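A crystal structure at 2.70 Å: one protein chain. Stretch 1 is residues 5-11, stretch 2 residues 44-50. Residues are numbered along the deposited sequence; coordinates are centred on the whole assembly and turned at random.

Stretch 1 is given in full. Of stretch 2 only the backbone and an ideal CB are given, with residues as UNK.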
ATOM      1  N   THR A   5      14.772   9.710   2.081  1.00 71.31           N
ATOM      2  CA  THR A   5      14.268   8.676   2.989  1.00 68.06           C
ATOM      3  C   THR A   5      13.418   7.707   2.162  1.00 67.66           C
ATOM      4  O   THR A   5      12.507   8.136   1.444  1.00 66.59           O
ATOM      5  CB  THR A   5      13.496   9.297   4.148  1.00 73.65           C
ATOM      6  OG1 THR A   5      14.273  10.336   4.729  1.00 79.52           O
ATOM      7  CG2 THR A   5      13.124   8.289   5.209  1.00 70.14           C
ATOM      8  N   PHE A   6      13.762   6.409   2.224  1.00 61.82           N
ATOM      9  CA  PHE A   6      13.123   5.348   1.469  1.00 57.94           C
ATOM     10  C   PHE A   6      12.064   4.664   2.338  1.00 59.03           C
ATOM     11  O   PHE A   6      12.405   3.967   3.293  1.00 61.09           O
ATOM     12  CB  PHE A   6      14.199   4.360   0.992  1.00 61.18           C
ATOM     13  CG  PHE A   6      13.896   3.675  -0.312  1.00 61.35           C
ATOM     14  CD1 PHE A   6      14.232   4.267  -1.517  1.00 65.23           C
ATOM     15  CD2 PHE A   6      13.314   2.410  -0.337  1.00 61.76           C
ATOM     16  CE1 PHE A   6      13.965   3.622  -2.723  1.00 65.45           C
ATOM     17  CE2 PHE A   6      13.048   1.768  -1.545  1.00 63.24           C
ATOM     18  CZ  PHE A   6      13.374   2.377  -2.727  1.00 62.33           C
ATOM     19  N   PHE A   7      10.773   4.872   2.020  1.00 50.25           N
ATOM     20  CA  PHE A   7       9.684   4.287   2.795  1.00 46.24           C
ATOM     21  C   PHE A   7       9.301   2.903   2.231  1.00 51.07           C
ATOM     22  O   PHE A   7       8.153   2.673   1.845  1.00 50.42           O
ATOM     23  CB  PHE A   7       8.479   5.236   2.844  1.00 44.81           C
ATOM     24  CG  PHE A   7       8.798   6.514   3.577  1.00 47.17           C
ATOM     25  CD1 PHE A   7       8.937   6.524   4.959  1.00 49.43           C
ATOM     26  CD2 PHE A   7       8.993   7.701   2.882  1.00 50.68           C
ATOM     27  CE1 PHE A   7       9.244   7.698   5.635  1.00 52.19           C
ATOM     28  CE2 PHE A   7       9.307   8.874   3.561  1.00 55.65           C
ATOM     29  CZ  PHE A   7       9.426   8.864   4.938  1.00 54.03           C
ATOM     30  N   PHE A   8      10.275   1.981   2.211  1.00 48.35           N
ATOM     31  CA  PHE A   8      10.129   0.618   1.722  1.00 46.94           C
ATOM     32  C   PHE A   8      11.408  -0.155   1.993  1.00 54.57           C
ATOM     33  O   PHE A   8      12.456   0.485   1.991  1.00 57.68           O
ATOM     34  CB  PHE A   8       9.822   0.653   0.219  1.00 47.75           C
ATOM     35  CG  PHE A   8       9.219  -0.595  -0.384  1.00 47.67           C
ATOM     36  CD1 PHE A   8       7.890  -0.935  -0.142  1.00 46.80           C
ATOM     37  CD2 PHE A   8       9.960  -1.396  -1.242  1.00 50.40           C
ATOM     38  CE1 PHE A   8       7.334  -2.077  -0.703  1.00 46.23           C
ATOM     39  CE2 PHE A   8       9.393  -2.529  -1.819  1.00 51.87           C
ATOM     40  CZ  PHE A   8       8.081  -2.858  -1.551  1.00 47.04           C
ATOM     41  N   PRO A   9      11.399  -1.503   2.212  1.00 51.12           N
ATOM     42  CA  PRO A   9      12.668  -2.220   2.431  1.00 53.30           C
ATOM     43  C   PRO A   9      13.605  -2.032   1.241  1.00 63.11           C
ATOM     44  O   PRO A   9      13.140  -1.981   0.101  1.00 63.52           O
ATOM     45  CB  PRO A   9      12.222  -3.671   2.597  1.00 53.55           C
ATOM     46  CG  PRO A   9      10.846  -3.575   3.068  1.00 55.84           C
ATOM     47  CD  PRO A   9      10.265  -2.444   2.290  1.00 50.35           C
ATOM     48  N   GLN A  10      14.900  -1.856   1.499  1.00 63.54           N
ATOM     49  CA  GLN A  10      15.848  -1.572   0.432  1.00 66.60           C
ATOM     50  C   GLN A  10      17.082  -2.503   0.481  1.00 75.82           C
ATOM     51  O   GLN A  10      18.095  -2.198  -0.159  1.00 78.80           O
ATOM     52  CB  GLN A  10      16.283  -0.087   0.514  1.00 69.48           C
ATOM     53  CG  GLN A  10      16.771   0.353   1.904  1.00 83.52           C
ATOM     54  CD  GLN A  10      17.288   1.767   1.973  1.00109.02           C
ATOM     55  OE1 GLN A  10      17.268   2.542   1.013  1.00103.64           O
ATOM     56  NE2 GLN A  10      17.785   2.135   3.132  1.00111.55           N
ATOM     57  N   THR A  11      16.993  -3.629   1.220  1.00 72.50           N
ATOM     58  CA  THR A  11      18.092  -4.591   1.317  1.00 76.04           C
ATOM     59  C   THR A  11      17.699  -5.858   0.575  1.00 79.65           C
ATOM     60  O   THR A  11      16.647  -6.423   0.857  1.00 76.16           O
ATOM     61  CB  THR A  11      18.467  -4.861   2.773  1.00 83.23           C
ATOM     62  OG1 THR A  11      18.860  -3.632   3.379  1.00 85.30           O
ATOM     63  CG2 THR A  11      19.595  -5.888   2.906  1.00 84.50           C
ATOM     64  N   UNK A  44      18.770   8.612  -7.633  1.00 98.69           N
ATOM     65  CA  UNK A  44      18.265   7.973  -6.423  1.00 95.92           C
ATOM     66  C   UNK A  44      18.259   6.461  -6.529  1.00 98.64           C
ATOM     67  O   UNK A  44      18.765   5.902  -7.500  1.00101.23           O
ATOM     68  CB  UNK A  44      16.851   8.472  -6.116  1.00 95.92           C
ATOM     69  N   UNK A  45      17.684   5.789  -5.538  1.00 90.85           N
ATOM     70  CA  UNK A  45      17.651   4.328  -5.488  1.00 89.42           C
ATOM     71  C   UNK A  45      16.381   3.765  -6.098  1.00 87.22           C
ATOM     72  O   UNK A  45      15.342   4.402  -6.014  1.00 84.63           O
ATOM     73  CB  UNK A  45      17.785   3.846  -4.042  1.00 89.42           C
ATOM     74  N   UNK A  46      16.453   2.556  -6.676  1.00 81.65           N
ATOM     75  CA  UNK A  46      15.298   1.842  -7.223  1.00 77.61           C
ATOM     76  C   UNK A  46      15.269   0.440  -6.614  1.00 78.57           C
ATOM     77  O   UNK A  46      16.315  -0.196  -6.504  1.00 82.00           O
ATOM     78  CB  UNK A  46      15.356   1.777  -8.751  1.00 77.61           C
ATOM     79  N   UNK A  47      14.101  -0.010  -6.145  1.00 69.03           N
ATOM     80  CA  UNK A  47      13.946  -1.326  -5.509  1.00 67.18           C
ATOM     81  C   UNK A  47      12.790  -2.075  -6.174  1.00 67.09           C
ATOM     82  O   UNK A  47      11.728  -1.494  -6.402  1.00 64.28           O
ATOM     83  CB  UNK A  47      13.701  -1.183  -4.005  1.00 67.18           C
ATOM     84  N   UNK A  48      13.007  -3.361  -6.489  1.00 62.85           N
ATOM     85  CA  UNK A  48      11.983  -4.224  -7.054  1.00 60.71           C
ATOM     86  C   UNK A  48      11.752  -5.402  -6.083  1.00 62.60           C
ATOM     87  O   UNK A  48      12.685  -6.136  -5.769  1.00 63.82           O
ATOM     88  CB  UNK A  48      12.390  -4.718  -8.444  1.00 60.71           C
ATOM     89  N   UNK A  49      10.522  -5.557  -5.604  1.00 55.11           N
ATOM     90  CA  UNK A  49      10.159  -6.627  -4.687  1.00 53.85           C
ATOM     91  C   UNK A  49       9.060  -7.522  -5.252  1.00 57.76           C
ATOM     92  O   UNK A  49       8.199  -7.040  -5.987  1.00 56.01           O
ATOM     93  CB  UNK A  49       9.711  -6.037  -3.348  1.00 53.85           C
ATOM     94  N   UNK A  50       9.110  -8.829  -4.918  1.00 55.11           N
ATOM     95  CA  UNK A  50       8.093  -9.816  -5.282  1.00 54.46           C
ATOM     96  C   UNK A  50       7.094  -9.940  -4.168  1.00 52.34           C
ATOM     97  O   UNK A  50       7.456  -9.762  -3.003  1.00 49.73           O
ATOM     98  CB  UNK A  50       8.720 -11.177  -5.589  1.00 54.46           C
TER

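Stretch 2 is an extended strand. From 45 to 49 its CA-to-CB bonds alternate, toward stretch 1 at 45, 47 and 49 and away at 46 and 48. Stretch 1 offers the rings of Phe 6 and Phe 8, the carbonyl of Pro 9 and the amide end of Gln 10.

Position 44 has phi/psi of 155/-173. A residue with a side chain rarely adopts a phi of this kind, so the backbone alone suggests glycine. The ideal CB has nothing of stretch 1 within 5.5 Å. The residue is Gly 44.

At position 45 the CA-to-CB bond points toward stretch 1. The ideal CB lies 4.0 Å from Phe 6 CE1 and 5.2 Å from Gln 10 OE1. A side chain here meets an aromatic ring first and a polar amide group further on. A long side chain with a donor at its tip would suit, such as Gln, Lys or Arg; an apolar one could cover the ring but would offer Gln 10 OE1 no donor from this position. The residue is Gln 45. Its chi1 and chi2 are both t, so the chain is extended as far as the amide. Gln 45 NE2 donates a hydrogen bond to Gln 10 OE1 at 2.6 Å, with an N-H...acceptor angle of 155°. The same NE2 lies over one face of the Phe 6 ring, 3.7 Å from Phe 6 CD1.

Position 46 points away, and its ideal CB meets nothing of stretch 1. Stretch 1 sets no preference. The residue is Glu 46, whose OE2 is hydrogen-bonded elsewhere in the structure.

Position 47 points toward stretch 1. Its ideal CB is 3.8 Å from Phe 6 CZ, 4.2 Å from Pro 9 O and 4.7 Å from Phe 8 CD2. With both rings so close, a compact apolar side chain such as Val or Ile fits well; Thr is conceivable, since Pro 9 O is a nearby acceptor. Beta-branching also suits the extended backbone. The residue is Val 47, with chi1 t. Val 47 CG2 packs 3.6 Å from Phe 6 CZ and also lies 3.9 Å from Gln 10 CA. Val 47 CG1 sits 4.1 Å from Phe 8 CD2, at the edge of that ring, and 3.5 Å from Pro 9 O.

Position 48 points away into space that stretch 1 does not fill. Many residues would serve. It is Glu 48.

Position 49 points toward stretch 1, with its ideal CB already 3.8 Å from Phe 8 CE2. A small apolar residue is enough to make contact. Ala 49 does so: its CB meets the edge of the Phe 8 ring.

Position 50 is out of reach of stretch 1, so stretch 1 sets no preference, and polar or charged residues would do as well as others. The residue is Asp 50, which touches a crystal neighbour.

Stretch 2 44-50: GQEVEAD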
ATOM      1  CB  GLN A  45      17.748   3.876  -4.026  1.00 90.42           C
ATOM      2  CG  GLN A  45      18.245   2.451  -3.841  1.00102.01           C
ATOM      3  CD  GLN A  45      18.403   2.100  -2.390  1.00119.27           C
ATOM      4  OE1 GLN A  45      19.427   1.538  -1.976  1.00116.31           O
ATOM      5  NE2 GLN A  45      17.398   2.429  -1.584  1.00109.17           N
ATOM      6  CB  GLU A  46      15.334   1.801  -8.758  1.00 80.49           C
ATOM      7  CG  GLU A  46      13.999   1.429  -9.386  1.00 90.74           C
ATOM      8  CD  GLU A  46      13.764   1.847 -10.830  1.00116.32           C
ATOM      9  OE1 GLU A  46      14.721   2.309 -11.495  1.00103.59           O
ATOM     10  OE2 GLU A  46      12.606   1.721 -11.295  1.00113.91           O
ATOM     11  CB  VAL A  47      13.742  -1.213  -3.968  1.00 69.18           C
ATOM     12  CG1 VAL A  47      13.269  -2.528  -3.352  1.00 67.76           C
ATOM     13  CG2 VAL A  47      15.013  -0.745  -3.278  1.00 71.75           C
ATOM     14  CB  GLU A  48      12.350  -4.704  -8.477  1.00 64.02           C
ATOM     15  CG  GLU A  48      11.181  -5.399  -9.161  1.00 70.23           C
ATOM     16  CD  GLU A  48      11.240  -5.779 -10.619  1.00 92.55           C
ATOM     17  OE1 GLU A  48      10.988  -4.857 -11.421  1.00102.97           O
ATOM     18  OE2 GLU A  48      11.171  -6.993 -10.925  1.00 83.97           O
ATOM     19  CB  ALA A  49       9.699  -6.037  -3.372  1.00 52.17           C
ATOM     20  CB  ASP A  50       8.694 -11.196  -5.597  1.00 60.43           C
ATOM     21  CG  ASP A  50       9.317 -11.279  -6.963  1.00 87.71           C
ATOM     22  OD1 ASP A  50       8.571 -11.173  -7.958  1.00 89.09           O
ATOM     23  OD2 ASP A  50      10.547 -11.498  -7.043  1.00103.58           O
TER
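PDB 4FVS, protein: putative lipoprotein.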